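Side-chain contacts in ATP12 ATPase (Paracoccus denitrificans, PDB 2R31), which probably acts as an assembly chaperone of the ATP12 family, helping to build the F1 part of ATP synthase: residues G182-V185 with R189-A192; D100-R105 with P122-A127; L169-T174 with R228-F233; A88-L93 with A156-L161; P134-H139 with P145-V150. One frame throughout, in Å; residues are numbered along the deposited sequence.

Interaction 1 of 5, residues G182-V185 with R189-A192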
# COMPACT_ATOMS: atom_id res chain seq x y z
N GLY A 182 3.16 5.26 5.32
CA GLY A 182 2.39 5.16 4.09
C GLY A 182 2.23 6.51 3.38
O GLY A 182 2.40 6.61 2.16
N LEU A 183 1.88 7.54 4.17
CA LEU A 183 1.77 8.87 3.59
C LEU A 183 3.11 9.36 3.03
O LEU A 183 3.15 10.01 2.00
CB LEU A 183 1.21 9.89 4.59
CG LEU A 183 -0.24 9.65 5.00
CD1 LEU A 183 -0.63 10.62 6.09
CD2 LEU A 183 -1.19 9.75 3.84
N ALA A 184 4.22 9.04 3.72
CA ALA A 184 5.52 9.48 3.23
C ALA A 184 5.85 8.86 1.90
O ALA A 184 6.51 9.51 1.06
CB ALA A 184 6.58 9.17 4.27
N VAL A 185 5.40 7.64 1.63
CA VAL A 185 5.61 7.02 0.32
C VAL A 185 4.76 7.75 -0.72
O VAL A 185 5.25 8.20 -1.77
CB VAL A 185 5.35 5.52 0.34
CG1 VAL A 185 5.40 4.97 -1.10
CG2 VAL A 185 6.34 4.81 1.24
N ARG A 189 8.17 11.57 0.08
CA ARG A 189 9.23 11.81 1.07
C ARG A 189 10.21 10.64 1.16
O ARG A 189 11.41 10.88 1.41
CB ARG A 189 8.61 12.17 2.40
CG ARG A 189 9.59 12.30 3.58
CD ARG A 189 10.65 13.34 3.39
NE ARG A 189 11.54 13.43 4.53
CZ ARG A 189 12.51 12.57 4.82
NH1 ARG A 189 12.72 11.57 3.99
NH2 ARG A 189 13.26 12.74 5.92
N ILE A 190 9.72 9.42 1.03
CA ILE A 190 10.54 8.21 0.99
C ILE A 190 9.95 7.28 -0.06
O ILE A 190 8.80 7.47 -0.46
CB ILE A 190 10.64 7.49 2.35
CG1 ILE A 190 9.24 6.99 2.81
CG2 ILE A 190 11.34 8.33 3.38
CD1 ILE A 190 9.20 6.34 4.17
N ASP A 191 10.72 6.28 -0.50
CA ASP A 191 10.19 5.23 -1.35
C ASP A 191 9.82 4.01 -0.48
O ASP A 191 10.05 3.94 0.72
CB ASP A 191 11.19 4.90 -2.46
CG ASP A 191 12.49 4.33 -2.00
OD1 ASP A 191 12.66 4.00 -0.82
OD2 ASP A 191 13.39 4.21 -2.90
N ALA A 192 9.18 3.05 -1.15
CA ALA A 192 8.69 1.87 -0.41
C ALA A 192 9.84 1.06 0.18
O ALA A 192 9.68 0.59 1.32
CB ALA A 192 7.80 1.02 -1.31
O HOH W 1 7.67 8.11 -3.02

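Interaction 2 of 5, residues D100-R105 with P122-A127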
# COMPACT_ATOMS: atom_id res chain seq x y z
N ASP A 100 0.32 4.55 15.51
CA ASP A 100 1.35 4.53 14.51
C ASP A 100 2.61 3.87 15.04
O ASP A 100 3.10 4.25 16.12
CB ASP A 100 1.64 5.98 14.03
CG ASP A 100 2.31 5.98 12.67
OD1 ASP A 100 3.50 5.55 12.59
OD2 ASP A 100 1.63 6.40 11.71
N LEU A 101 3.20 2.96 14.26
CA LEU A 101 4.49 2.36 14.60
C LEU A 101 5.49 3.41 15.11
O LEU A 101 6.26 3.15 16.04
CB LEU A 101 5.05 1.70 13.33
CG LEU A 101 6.33 0.90 13.50
CD1 LEU A 101 6.04 -0.46 14.15
CD2 LEU A 101 7.01 0.70 12.14
N LEU A 102 5.54 4.57 14.45
CA LEU A 102 6.58 5.54 14.71
C LEU A 102 6.40 6.23 16.07
O LEU A 102 7.35 6.88 16.56
CB LEU A 102 6.68 6.59 13.64
CG LEU A 102 6.78 6.13 12.19
CD1 LEU A 102 7.20 7.32 11.33
CD2 LEU A 102 7.76 4.96 11.98
N SER A 103 5.21 6.14 16.66
CA SER A 103 4.92 6.73 17.98
C SER A 103 5.29 5.81 19.13
O SER A 103 5.49 6.31 20.24
CB SER A 103 3.41 7.03 18.15
OG SER A 103 3.00 8.10 17.35
N TYR A 104 5.38 4.52 18.93
CA TYR A 104 5.46 3.54 20.03
C TYR A 104 6.89 3.03 20.14
O TYR A 104 7.25 1.98 19.57
CB TYR A 104 4.37 2.42 19.85
CG TYR A 104 3.09 3.12 20.24
CD1 TYR A 104 2.75 3.22 21.59
CD2 TYR A 104 2.25 3.70 19.33
CE1 TYR A 104 1.61 3.87 22.02
CE2 TYR A 104 1.11 4.36 19.71
CZ TYR A 104 0.78 4.44 21.06
OH TYR A 104 -0.38 5.10 21.47
N ARG A 105 7.73 3.76 20.85
CA ARG A 105 9.18 3.47 20.96
C ARG A 105 9.41 2.42 22.01
O ARG A 105 8.57 2.23 22.92
CB ARG A 105 9.94 4.77 21.31
CG ARG A 105 9.71 6.01 20.46
CD ARG A 105 10.16 5.86 19.06
NE ARG A 105 9.77 6.85 18.07
CZ ARG A 105 10.47 7.93 17.73
NH1 ARG A 105 11.62 8.17 18.34
NH2 ARG A 105 9.98 8.73 16.77
N PRO A 122 13.06 11.81 11.87
CA PRO A 122 12.90 12.63 10.65
C PRO A 122 11.54 12.50 10.03
O PRO A 122 11.05 13.45 9.41
CB PRO A 122 14.00 12.10 9.75
CG PRO A 122 15.07 11.61 10.70
CD PRO A 122 14.28 10.97 11.79
N LEU A 123 10.90 11.34 10.12
CA LEU A 123 9.59 11.13 9.56
C LEU A 123 8.49 11.78 10.38
O LEU A 123 7.54 12.34 9.83
CB LEU A 123 9.32 9.62 9.31
CG LEU A 123 9.94 9.35 7.89
CD1 LEU A 123 11.38 9.19 7.89
CD2 LEU A 123 8.84 9.23 6.97
N ILE A 124 8.62 11.72 11.71
CA ILE A 124 7.75 12.50 12.58
C ILE A 124 7.87 13.99 12.22
O ILE A 124 6.85 14.70 12.14
CB ILE A 124 8.06 12.22 14.07
CG1 ILE A 124 7.80 10.75 14.49
CG2 ILE A 124 7.37 13.19 15.04
CD1 ILE A 124 6.34 10.33 14.43
N ASP A 125 9.08 14.47 12.04
CA ASP A 125 9.30 15.89 11.76
C ASP A 125 8.72 16.26 10.40
O ASP A 125 8.12 17.32 10.23
CB ASP A 125 10.77 16.27 11.81
CG ASP A 125 11.46 16.15 13.15
OD1 ASP A 125 10.75 16.02 14.18
OD2 ASP A 125 12.71 16.19 13.18
N TRP A 126 8.86 15.38 9.42
CA TRP A 126 8.27 15.59 8.09
C TRP A 126 6.76 15.75 8.22
O TRP A 126 6.15 16.68 7.67
CB TRP A 126 8.62 14.44 7.14
CG TRP A 126 7.80 14.50 5.91
CD1 TRP A 126 8.02 15.35 4.84
CD2 TRP A 126 6.64 13.73 5.61
NE1 TRP A 126 7.03 15.15 3.91
CE2 TRP A 126 6.18 14.17 4.34
CE3 TRP A 126 5.93 12.70 6.27
CZ2 TRP A 126 5.06 13.64 3.71
CZ3 TRP A 126 4.81 12.19 5.66
CH2 TRP A 126 4.39 12.65 4.41
N ALA A 127 6.08 14.85 8.90
CA ALA A 127 4.64 14.93 9.05
C ALA A 127 4.25 16.18 9.80
O ALA A 127 3.24 16.82 9.48
CB ALA A 127 4.08 13.66 9.67

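Interaction 3 of 5, residues L169-T174 with R228-F233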
# COMPACT_ATOMS: atom_id res chain seq x y z
N LEU A 169 -2.60 3.28 -1.06
CA LEU A 169 -2.15 3.61 0.29
C LEU A 169 -2.32 2.45 1.24
O LEU A 169 -1.52 2.25 2.16
CB LEU A 169 -2.88 4.86 0.81
CG LEU A 169 -2.50 5.28 2.21
CD1 LEU A 169 -1.04 5.72 2.30
CD2 LEU A 169 -3.42 6.38 2.73
N HIS A 170 -3.41 1.70 1.09
CA HIS A 170 -3.82 0.72 2.08
C HIS A 170 -2.67 -0.12 2.61
O HIS A 170 -2.41 -0.09 3.83
CB HIS A 170 -4.95 -0.14 1.48
CG HIS A 170 -5.54 -1.11 2.44
ND1 HIS A 170 -4.91 -2.28 2.78
CD2 HIS A 170 -6.65 -1.09 3.17
CE1 HIS A 170 -5.70 -2.91 3.70
NE2 HIS A 170 -6.79 -2.22 3.96
N ASP A 171 -2.02 -0.89 1.76
CA ASP A 171 -0.97 -1.82 2.27
C ASP A 171 0.29 -1.08 2.71
O ASP A 171 1.05 -1.58 3.54
CB ASP A 171 -0.63 -2.87 1.23
CG ASP A 171 -1.70 -3.90 1.00
OD1 ASP A 171 -2.76 -3.86 1.67
OD2 ASP A 171 -1.43 -4.76 0.13
N LEU A 172 0.54 0.11 2.14
CA LEU A 172 1.65 0.95 2.59
C LEU A 172 1.48 1.41 4.03
O LEU A 172 2.46 1.77 4.68
CB LEU A 172 1.83 2.13 1.63
CG LEU A 172 2.27 1.75 0.23
CD1 LEU A 172 2.12 2.97 -0.70
CD2 LEU A 172 3.66 1.19 0.17
N VAL A 173 0.25 1.40 4.54
CA VAL A 173 -0.06 1.68 5.92
C VAL A 173 -0.13 0.40 6.75
O VAL A 173 0.49 0.26 7.78
CB VAL A 173 -1.39 2.47 6.07
CG1 VAL A 173 -1.82 2.63 7.51
CG2 VAL A 173 -1.23 3.83 5.38
N THR A 174 -0.97 -0.56 6.29
CA THR A 174 -1.28 -1.70 7.15
C THR A 174 -0.15 -2.66 7.30
O THR A 174 0.01 -3.29 8.39
CB THR A 174 -2.57 -2.43 6.69
OG1 THR A 174 -2.32 -2.93 5.37
CG2 THR A 174 -3.76 -1.51 6.65
N ARG A 228 6.22 -2.58 -2.77
CA ARG A 228 6.60 -2.11 -4.10
C ARG A 228 5.41 -2.14 -5.05
O ARG A 228 5.23 -1.25 -5.89
CB ARG A 228 7.77 -2.91 -4.70
CG ARG A 228 9.14 -2.70 -4.03
CD ARG A 228 10.20 -3.48 -4.81
NE ARG A 228 11.45 -3.71 -4.11
CZ ARG A 228 12.46 -2.83 -4.11
NH1 ARG A 228 12.19 -1.71 -4.80
NH2 ARG A 228 13.63 -2.98 -3.49
N ASP A 229 4.58 -3.18 -4.96
CA ASP A 229 3.39 -3.28 -5.83
C ASP A 229 2.41 -2.16 -5.51
O ASP A 229 1.84 -1.57 -6.43
CB ASP A 229 2.76 -4.64 -5.68
CG ASP A 229 3.46 -5.79 -6.42
OD1 ASP A 229 4.21 -5.51 -7.39
OD2 ASP A 229 3.24 -6.96 -6.02
N SER A 230 2.20 -1.84 -4.22
CA SER A 230 1.31 -0.74 -3.90
C SER A 230 1.83 0.60 -4.35
O SER A 230 1.08 1.45 -4.85
CB SER A 230 1.04 -0.74 -2.37
OG SER A 230 0.30 -1.83 -1.94
N GLU A 231 3.13 0.83 -4.18
CA GLU A 231 3.78 2.04 -4.66
C GLU A 231 3.63 2.20 -6.16
O GLU A 231 3.34 3.29 -6.67
CB GLU A 231 5.25 2.00 -4.22
CG GLU A 231 6.11 3.12 -4.72
CD GLU A 231 7.56 2.87 -4.28
OE1 GLU A 231 8.14 1.77 -4.59
OE2 GLU A 231 8.14 3.72 -3.63
N ARG A 232 3.83 1.10 -6.90
CA ARG A 232 3.66 1.14 -8.37
C ARG A 232 2.23 1.53 -8.74
O ARG A 232 2.00 2.31 -9.65
CB ARG A 232 4.04 -0.25 -8.92
CG ARG A 232 3.89 -0.39 -10.41
CD ARG A 232 4.75 0.57 -11.21
NE ARG A 232 4.81 0.13 -12.60
CZ ARG A 232 5.21 0.90 -13.59
NH1 ARG A 232 5.61 2.15 -13.36
NH2 ARG A 232 5.23 0.40 -14.83
N PHE A 233 1.24 0.94 -8.04
CA PHE A 233 -0.15 1.26 -8.30
C PHE A 233 -0.42 2.73 -8.01
O PHE A 233 -1.17 3.39 -8.78
CB PHE A 233 -1.04 0.33 -7.45
CG PHE A 233 -2.48 0.28 -7.86
CD1 PHE A 233 -2.86 -0.35 -9.02
CD2 PHE A 233 -3.50 0.84 -7.11
CE1 PHE A 233 -4.17 -0.49 -9.42
CE2 PHE A 233 -4.84 0.70 -7.49
CZ PHE A 233 -5.14 0.03 -8.62
O HOH W 2 -2.39 -1.38 -1.12
O HOH W 3 0.31 -4.88 -1.89

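Interaction 4 of 5, residues A88-L93 with A156-L161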
# COMPACT_ATOMS: atom_id res chain seq x y z
N ALA A 88 -15.51 4.32 4.88
CA ALA A 88 -15.05 3.46 5.92
C ALA A 88 -13.55 3.17 5.86
O ALA A 88 -12.85 3.20 6.84
CB ALA A 88 -15.81 2.13 5.94
N VAL A 89 -13.08 2.86 4.63
CA VAL A 89 -11.65 2.54 4.46
C VAL A 89 -10.80 3.77 4.79
O VAL A 89 -9.76 3.66 5.45
CB VAL A 89 -11.38 2.02 3.03
CG1 VAL A 89 -9.87 1.82 2.80
CG2 VAL A 89 -12.08 0.68 2.79
N ALA A 90 -11.24 4.94 4.33
CA ALA A 90 -10.49 6.16 4.62
C ALA A 90 -10.40 6.41 6.12
O ALA A 90 -9.34 6.81 6.65
CB ALA A 90 -11.10 7.35 3.91
N ALA A 91 -11.50 6.21 6.85
CA ALA A 91 -11.48 6.43 8.31
C ALA A 91 -10.55 5.43 8.97
O ALA A 91 -9.77 5.76 9.87
CB ALA A 91 -12.87 6.33 8.85
N MET A 92 -10.61 4.16 8.53
CA MET A 92 -9.78 3.12 9.11
C MET A 92 -8.30 3.41 8.92
O MET A 92 -7.48 3.27 9.84
CB MET A 92 -10.21 1.78 8.48
CG MET A 92 -9.42 0.57 8.95
SD MET A 92 -7.86 0.30 8.16
CE MET A 92 -8.39 -0.16 6.54
N LEU A 93 -7.92 3.82 7.70
CA LEU A 93 -6.50 4.11 7.45
C LEU A 93 -6.09 5.36 8.22
O LEU A 93 -4.99 5.43 8.81
CB LEU A 93 -6.23 4.22 5.97
CG LEU A 93 -6.35 2.94 5.18
CD1 LEU A 93 -6.24 3.21 3.69
CD2 LEU A 93 -5.32 1.90 5.64
N ALA A 156 -8.24 13.87 7.46
CA ALA A 156 -8.56 14.69 6.29
C ALA A 156 -7.59 14.39 5.16
O ALA A 156 -8.00 14.37 3.98
CB ALA A 156 -8.54 16.17 6.66
N GLU A 157 -6.33 14.18 5.46
CA GLU A 157 -5.34 13.87 4.45
C GLU A 157 -5.72 12.61 3.72
O GLU A 157 -5.71 12.54 2.47
CB GLU A 157 -3.95 13.76 5.09
CG GLU A 157 -2.86 13.55 4.08
CD GLU A 157 -2.52 14.79 3.27
OE1 GLU A 157 -2.88 15.90 3.64
OE2 GLU A 157 -1.85 14.61 2.21
N VAL A 158 -6.07 11.56 4.44
CA VAL A 158 -6.46 10.28 3.82
C VAL A 158 -7.75 10.42 3.00
O VAL A 158 -7.87 9.90 1.90
CB VAL A 158 -6.55 9.17 4.87
CG1 VAL A 158 -7.06 7.89 4.26
CG2 VAL A 158 -5.19 8.94 5.53
N ALA A 159 -8.72 11.13 3.56
CA ALA A 159 -10.03 11.28 2.89
C ALA A 159 -9.94 12.12 1.67
O ALA A 159 -10.87 12.08 0.83
CB ALA A 159 -11.03 11.85 3.90
N SER A 160 -8.87 12.86 1.45
CA SER A 160 -8.68 13.68 0.27
C SER A 160 -8.24 12.86 -0.95
O SER A 160 -8.17 13.44 -2.05
CB SER A 160 -7.62 14.78 0.54
OG SER A 160 -6.28 14.30 0.53
N LEU A 161 -7.89 11.60 -0.77
CA LEU A 161 -7.40 10.77 -1.87
C LEU A 161 -8.54 10.35 -2.78
O LEU A 161 -9.67 10.23 -2.38
CB LEU A 161 -6.72 9.54 -1.30
CG LEU A 161 -5.46 9.86 -0.50
CD1 LEU A 161 -4.92 8.58 0.14
CD2 LEU A 161 -4.41 10.49 -1.36

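Interaction 5 of 5, residues P134-H139 with P145-V150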
# COMPACT_ATOMS: atom_id res chain seq x y z
N PRO A 134 1.88 16.95 13.81
CA PRO A 134 2.91 16.50 14.77
C PRO A 134 2.39 15.41 15.67
O PRO A 134 1.51 15.61 16.57
CB PRO A 134 3.25 17.80 15.57
CG PRO A 134 1.99 18.60 15.50
CD PRO A 134 1.48 18.34 14.10
N LEU A 135 2.95 14.20 15.53
CA LEU A 135 2.57 13.12 16.43
C LEU A 135 3.41 13.17 17.70
O LEU A 135 4.57 13.51 17.69
CB LEU A 135 2.84 11.75 15.81
CG LEU A 135 1.93 11.35 14.67
CD1 LEU A 135 2.28 9.95 14.20
CD2 LEU A 135 0.44 11.39 15.11
N ARG A 136 2.76 12.75 18.77
CA ARG A 136 3.42 12.51 20.04
C ARG A 136 3.99 11.10 20.03
O ARG A 136 3.38 10.18 19.45
CB ARG A 136 2.43 12.71 21.16
CG ARG A 136 1.83 14.14 21.26
CD ARG A 136 0.69 14.19 22.27
NE ARG A 136 0.13 15.55 22.33
CZ ARG A 136 -1.09 15.78 22.81
NH1 ARG A 136 -1.84 14.75 23.25
NH2 ARG A 136 -1.55 17.02 22.87
N ILE A 137 5.16 10.97 20.66
CA ILE A 137 5.80 9.65 20.83
C ILE A 137 5.78 9.25 22.30
O ILE A 137 5.58 10.05 23.19
CB ILE A 137 7.20 9.57 20.20
CG1 ILE A 137 8.20 10.28 21.12
CG2 ILE A 137 7.17 10.08 18.75
CD1 ILE A 137 9.66 10.15 20.73
N THR A 138 5.97 7.97 22.53
CA THR A 138 6.12 7.45 23.87
C THR A 138 7.02 6.26 23.82
O THR A 138 7.38 5.79 22.74
CB THR A 138 4.72 7.10 24.48
OG1 THR A 138 4.94 6.90 25.88
CG2 THR A 138 4.04 5.92 23.79
N HIS A 139 7.34 5.71 24.99
CA HIS A 139 8.30 4.69 25.28
C HIS A 139 7.63 3.58 26.12
O HIS A 139 6.99 3.78 27.16
CB HIS A 139 9.58 5.24 25.93
CG HIS A 139 10.18 6.38 25.20
ND1 HIS A 139 9.74 7.67 25.33
CD2 HIS A 139 11.18 6.45 24.29
CE1 HIS A 139 10.43 8.48 24.56
NE2 HIS A 139 11.33 7.80 23.90
N PRO A 145 -1.91 9.94 24.46
CA PRO A 145 -2.93 10.14 23.41
C PRO A 145 -2.42 11.15 22.39
O PRO A 145 -1.60 12.01 22.73
CB PRO A 145 -4.11 10.68 24.19
CG PRO A 145 -3.46 11.52 25.25
CD PRO A 145 -2.16 10.77 25.62
N GLN A 146 -2.93 11.10 21.18
CA GLN A 146 -2.63 12.12 20.19
C GLN A 146 -3.56 13.33 20.35
O GLN A 146 -4.68 13.22 20.84
CB GLN A 146 -2.75 11.53 18.79
CG GLN A 146 -1.78 10.38 18.55
CD GLN A 146 -0.32 10.73 18.78
OE1 GLN A 146 0.13 11.85 18.48
NE2 GLN A 146 0.47 9.79 19.29
N ASP A 147 -3.09 14.47 19.92
CA ASP A 147 -3.89 15.69 19.88
C ASP A 147 -5.09 15.43 18.96
O ASP A 147 -4.89 15.03 17.81
CB ASP A 147 -3.04 16.83 19.34
CG ASP A 147 -3.72 18.18 19.25
OD1 ASP A 147 -4.94 18.31 19.36
OD2 ASP A 147 -2.96 19.13 19.04
N PRO A 148 -6.34 15.68 19.40
CA PRO A 148 -7.49 15.51 18.51
C PRO A 148 -7.40 16.25 17.21
O PRO A 148 -7.93 15.82 16.18
CB PRO A 148 -8.63 16.08 19.39
CG PRO A 148 -8.21 15.98 20.80
CD PRO A 148 -6.72 16.11 20.78
N VAL A 149 -6.75 17.43 17.20
CA VAL A 149 -6.59 18.18 15.98
C VAL A 149 -5.64 17.48 15.00
O VAL A 149 -5.86 17.50 13.80
CB VAL A 149 -6.11 19.60 16.29
CG1 VAL A 149 -5.67 20.37 15.07
CG2 VAL A 149 -7.26 20.36 16.99
N VAL A 150 -4.60 16.85 15.52
CA VAL A 150 -3.67 16.09 14.67
C VAL A 150 -4.38 14.89 14.07
O VAL A 150 -4.23 14.56 12.89
CB VAL A 150 -2.41 15.72 15.44
CG1 VAL A 150 -1.54 14.72 14.65
CG2 VAL A 150 -1.63 16.98 15.77
O HOH W 4 -0.69 14.45 18.32

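Interaction 1 of 5, residues G182-V185 with R189-A192
Ile190 lays its CG1 branch over the end of helix 179-186, touching Ala184 CB at 3.7 Å and Val185 CG2 at 4.0 Å. The branch gets there because CG1 is tucked between its own backbone N and carbonyl carbon (chi1 63°), which lets CD1 run on over the Ala184 methyl. Against it, the side chain of Val185 stands at about a right angle: CG2 meets the isoleucine and also rests on Asp191 O, 3.8 Å away. Arg189 touches with its root alone, CB to Ala184 CB at 4.1 Å, and the rest of its chain leads off to Pro122 and Trp126 of helix 110-130. All this surrounds a tight turn between two successive helices, where helix 179-186 stops and helix 192-199 starts. Ala184 O takes two backbone donors here: Arg189 N at 2.8 Å, in the carbonyl plane, and Ile190 N at 3.2 Å, well above that plane. One residue on, Val185 CA points its hydrogen almost straight at Ile190 O, 3.3 Å away, and a water donates to both Val185 O and Ile190 O, tying the two carbonyls together. Asp191 turns its side chain the other way, as N-cap of the next helix, with OD1 also bonded to Thr194 OG1. Ala192 N, at the start of that helix, is bonded to Glu231 OE2 of helix 214-236.

Interaction 2 of 5, residues D100-R105 with P122-A127
The guanidinium of Arg105 meets helix 110-130 with its edge: Ile124 CG1 sits near the plane of the group, 3.7 Å from Arg105 NH2, as the two side chains slide past each other in opposite directions. Within a few degrees of that same plane lies Leu102 O, gripped side-on by Arg105 NE at 2.9 Å and by NH2 at 3.2 Å. A bend at chi2 (-64°) brings the chain back far enough to do this, and NH1 makes a salt bridge to Asp121. A methionine in place of Arg105 would probably leave Leu102 O without this double grip and Asp121 without its charged mate. Leu102 itself, in one of its two modelled conformers, puts CD1 3.7 Å from Leu123 CB, while its CB meets Ile124 CD1 at 3.8 Å. Its backbone is fixed from the other end, where Asp100 OD1 accepts from Leu102 N at 2.9 Å in an Asx turn; both carboxylate oxygens of Asp100 also bond to the 178-180 region, at Ser178 and Ile180. The contact thus packs the first strand, and the turn leading into it, against the connecting helix of a beta-alpha-beta unit: strand 104-105, helix 110-130, then the parallel strand 138-139.

Interaction 3 of 5, residues L169-T174 with R228-F233
Leu172 lies over the CB of Ser230, its CG 3.8 Å away and its CD2 methyl only slightly farther. The pair marks where two helices of the mainly helical body cross close to the centre of the chain: segments 169-174 and 228-233 run roughly antiparallel, 145° between their directions, with axes 8.4 Å apart at closest approach. A side chain as small as serine suits so close a crossing. Beyond Ser230, Leu172 reaches Val185 and Ile186 of helix 179-186, so the leucine is shared between two neighbours.

Asp171 comes at the same serine from its polar side. Its CB is 3.5 Å from Ser230 OG, yet no direct hydrogen bond joins the two residues. With CG anti to the carbonyl carbon (chi1 -70°), the carboxylate instead reaches His170, OD1 taking the N-H of His170 ND1 at 2.9 Å; that bond lies close to the imidazole plane but is tilted 21° from the carboxylate plane, on the anti side. The nearby carboxylate may favour a charged histidine. Thr174 CG2 rests on one face of the imidazole, 3.8 Å above its plane.

Water fills in the polar side of the crossing. One molecule donates to Asp171 OD2 at 2.7 Å and accepts from Ser230 OG; a second accepts from Asp171 N and donates to Ser230 OG, 2.8 Å away.

Interaction 4 of 5, residues A88-L93 with A156-L161
Helices 86-95 and 148-159 draw close where Ala90 faces Ala159, their CA atoms only 5.4 Å apart, and neither brings more than a methyl group to that point. Ala90 CB sits directly on the other backbone, 4.2 Å from Ala159 CA. Val158 does most of the reaching across. Its CG1, anti to the backbone N (chi1 175°), goes in over the turn that carries Ala90 and Leu93, passing 3.5 Å from Ala90 O and 4.1 Å from Ala90 CB. One turn farther along the same helix, Leu93 CB meets that CG1 methyl, again at 4.1 Å. A single valine branch is therefore caught between two side chains spaced three residues apart and the carbonyl between them. The side chain of Val158 also touches Leu166 of helix 163-174 and Leu179 of helix 179-186, which makes this a place where several helices of the bundle converge.

Ser160 OG reaches back to Glu157 O at 2.7 Å, and Leu161 N is bonded to Val158 O. Glu157, away from Ala90, makes a salt bridge with Arg187.

No hydrogen bond or charge pair links segments 88-93 and 156-161. Their hold on each other rests on van der Waals contact of methyl and methylene groups with each other and with the Ala90 carbonyl, and thus on shape: small residues let the backbones come near, and one methyl of a branched residue lies against them.

Interaction 5 of 5, residues P134-H139 with P145-V150
Gln146 OE1 is gripped by two donors: Arg136 N, 2.8 Å away in a nearly straight bond (165°) on a lone pair in the carbonyl plane, and a water at 2.7 Å. The other end of the same amide completes the pairing, with Gln146 NE2 donating to Arg136 O at 2.9 Å and 170°. The glutamine thus reads both the N-H and the C=O of one residue, much as a neighbouring strand would, just before strand 138-139. A bend at chi2 (-57°) curls its chain back to that edge. A leucine in its place would probably leave Arg136 N and the bridging water without their acceptor and set this length of chain looser against the next. Arg136 O keeps a second donor, Ser103 OG.

The arginine returns the grip with its side chain. Stretched out from CG to NE, it runs past the glutamine in the opposite direction, and NH1 donates to Pro145 O at 2.8 Å, the oxygen lying near the guanidinium plane. Asp147 N sits 3.6 Å over one face of the group. The Asp147 carboxylate comes near in charge only; Asp147 is the N-cap of helix 148-159, its OD1 accepting from Val149 N.

At the far end Val150 CG2 touches Pro134 CD at 3.8 Å, and Val150 CG1 meets Leu135 CD2. The water on Gln146 OE1 also donates to Pro134 O and accepts from Asp147 N. A buried amide, a backbone edge and one water thus satisfy one another, while the charged arginine end works at the surface.

In the fold
Interactions 1 and 3 lie nearest the centre of the chain and meet directly, through Glu231 with Ala192 and Leu172 with Val185; one is a turn between successive helices, the other a water-lined helix crossing. Interaction 4, farther out but buried, has no hydrogen bond across its segments and is mainly apolar; it joins interaction 3 where Leu93 and Met92 lie against His170. Interactions 2 and 5 are the outlying pair, beside the two parallel strands 104-105 and 138-139, which are bonded to each other. Interaction 5, partly exposed, relies on hydrogen bonds across its segments, whereas interaction 2 has none and is mainly side-chain contact. Ala184 on Leu123 and Trp126 links interaction 2 to interaction 1, and helix 148-159 serves both 4 and 5.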